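Local structure of putative adenosine kinase (Schistosoma mansoni, 3VAS) at residues V104-G108 / A158-L162. The protein catalyses the ATP-dependent phosphorylation of adenosine to AMP, as expected of an adenosine kinase of the ribokinase (pfkB) family. Numbering follows the deposited sequence.
Sequences VGCIG and AACDL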
ATOM      1  N   VAL A 104      12.033   0.328  -5.130  1.00 24.64           N
ATOM      2  CA  VAL A 104      13.154   0.582  -4.232  1.00 21.68           C
ATOM      3  C   VAL A 104      12.722   0.388  -2.778  1.00 22.63           C
ATOM      4  O   VAL A 104      11.694   0.919  -2.351  1.00 19.23           O
ATOM      5  CB  VAL A 104      13.681   2.022  -4.401  1.00 22.96           C
ATOM      6  CG1 VAL A 104      14.655   2.381  -3.280  1.00 22.20           C
ATOM      7  CG2 VAL A 104      14.324   2.201  -5.773  1.00 21.91           C
ATOM      8  N   GLY A 105      13.504  -0.380  -2.022  1.00 25.07           N
ATOM      9  CA  GLY A 105      13.254  -0.579  -0.606  1.00 22.86           C
ATOM     10  C   GLY A 105      14.508  -1.072   0.092  1.00 26.03           C
ATOM     11  O   GLY A 105      15.502  -1.387  -0.568  1.00 29.16           O
ATOM     12  N   CYS A 106      14.472  -1.153   1.419  1.00 24.21           N
ATOM     13  CA  CYS A 106      15.634  -1.631   2.173  1.00 23.18           C
ATOM     14  C   CYS A 106      15.394  -2.961   2.890  1.00 23.94           C
ATOM     15  O   CYS A 106      14.525  -3.070   3.760  1.00 25.25           O
ATOM     16  CB  CYS A 106      16.120  -0.571   3.171  1.00 23.08           C
ATOM     17  SG  CYS A 106      17.680  -1.001   3.995  1.00 26.30           S
ATOM     18  N   ILE A 107      16.179  -3.967   2.518  1.00 23.27           N
ATOM     19  CA  ILE A 107      16.149  -5.267   3.176  1.00 20.77           C
ATOM     20  C   ILE A 107      17.458  -5.500   3.934  1.00 24.93           C
ATOM     21  O   ILE A 107      18.430  -4.758   3.756  1.00 25.57           O
ATOM     22  CB  ILE A 107      15.970  -6.416   2.161  1.00 21.06           C
ATOM     23  CG1 ILE A 107      17.093  -6.384   1.117  1.00 20.19           C
ATOM     24  CG2 ILE A 107      14.592  -6.353   1.488  1.00 17.86           C
ATOM     25  CD1 ILE A 107      17.129  -7.614   0.204  1.00 20.31           C
ATOM     26  N   GLY A 108      17.480  -6.534   4.775  1.00 22.27           N
ATOM     27  CA  GLY A 108      18.699  -6.942   5.447  1.00 23.61           C
ATOM     28  C   GLY A 108      19.485  -7.949   4.621  1.00 28.72           C
ATOM     29  O   GLY A 108      19.013  -8.410   3.579  1.00 28.25           O
ATOM     30  N   ALA A 158      14.954  -3.684   8.904  1.00 20.94           N
ATOM     31  CA  ALA A 158      15.835  -3.122   7.880  1.00 27.03           C
ATOM     32  C   ALA A 158      15.197  -2.001   7.054  1.00 28.91           C
ATOM     33  O   ALA A 158      15.899  -1.098   6.593  1.00 20.86           O
ATOM     34  CB  ALA A 158      16.346  -4.224   6.968  1.00 25.58           C
ATOM     35  N   ALA A 159      13.876  -2.059   6.879  1.00 19.38           N
ATOM     36  CA  ALA A 159      13.144  -1.068   6.090  1.00 20.58           C
ATOM     37  C   ALA A 159      13.330   0.377   6.565  1.00 22.43           C
ATOM     38  O   ALA A 159      13.196   1.311   5.774  1.00 22.42           O
ATOM     39  CB  ALA A 159      11.658  -1.423   6.036  1.00 22.63           C
ATOM     40  N   CYS A 160      13.638   0.557   7.849  1.00 22.08           N
ATOM     41  CA  CYS A 160      13.884   1.887   8.411  1.00 22.69           C
ATOM     42  C   CYS A 160      15.131   2.548   7.842  1.00 25.85           C
ATOM     43  O   CYS A 160      15.207   3.777   7.767  1.00 23.94           O
ATOM     44  CB  CYS A 160      14.023   1.818   9.933  1.00 22.33           C
ATOM     45  SG  CYS A 160      12.501   1.408  10.794  1.00 35.05           S
ATOM     46  N   ASP A 161      16.106   1.733   7.454  1.00 26.31           N
ATOM     47  CA  ASP A 161      17.396   2.243   6.996  1.00 28.57           C
ATOM     48  C   ASP A 161      17.367   2.807   5.578  1.00 27.02           C
ATOM     49  O   ASP A 161      18.388   3.288   5.083  1.00 27.54           O
ATOM     50  CB  ASP A 161      18.478   1.165   7.116  1.00 32.00           C
ATOM     51  CG  ASP A 161      19.110   1.124   8.498  1.00 38.81           C
ATOM     52  OD1 ASP A 161      18.480   1.605   9.464  1.00 41.69           O
ATOM     53  OD2 ASP A 161      20.242   0.609   8.618  1.00 42.29           O
ATOM     54  N   LEU A 162      16.209   2.750   4.926  1.00 23.65           N
ATOM     55  CA  LEU A 162      16.069   3.328   3.592  1.00 24.17           C
ATOM     56  C   LEU A 162      16.375   4.820   3.654  1.00 28.05           C
ATOM     57  O   LEU A 162      15.754   5.558   4.422  1.00 25.68           O
ATOM     58  CB  LEU A 162      14.664   3.095   3.045  1.00 21.19           C
ATOM     59  CG  LEU A 162      14.339   3.746   1.700  1.00 22.71           C
ATOM     60  CD1 LEU A 162      15.158   3.120   0.569  1.00 22.09           C
ATOM     61  CD2 LEU A 162      12.852   3.635   1.430  1.00 19.12           C
TER
HETATM   62  O   HOH W   1      12.493   0.303   2.987  1.00 17.94           O
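C106 of strand 101-107 sets its side chain against a 3-10 turn, A158-D161, that follows strand 150-157 in the ribokinase-like fold of this kinase. The packing is tight around this cysteine. Its sulfur, anti to the backbone N (chi1 -173°), brings SG to 3.2 Å from A158 O; that carbonyl accepts the turn-closing backbone bond from D161 N. The CB of C106 rests 3.9 Å from L162 CB, and A158 CB abuts the peptide between I107 and G108, 3.4 Å from G108 N. C106 O receives a CA-H...O contact from A159 CA at 3.4 Å. Toward V104 the fit is looser: L162 reaches back along the strand, and its CD1 meets V104 CG1 at 4.0 Å, the two side chains crossing at about a right angle. At the more open margin, the partly exposed D161 offers only its CB to the sulfur while its carboxylate leads away. The side chain of A159 lies about 7 Å from bound adenosine, which places the contact beside the nucleoside site. Between the backbones sits one water, accepting from C106 N at 2.9 Å and donating to A159 O at 3.0 Å.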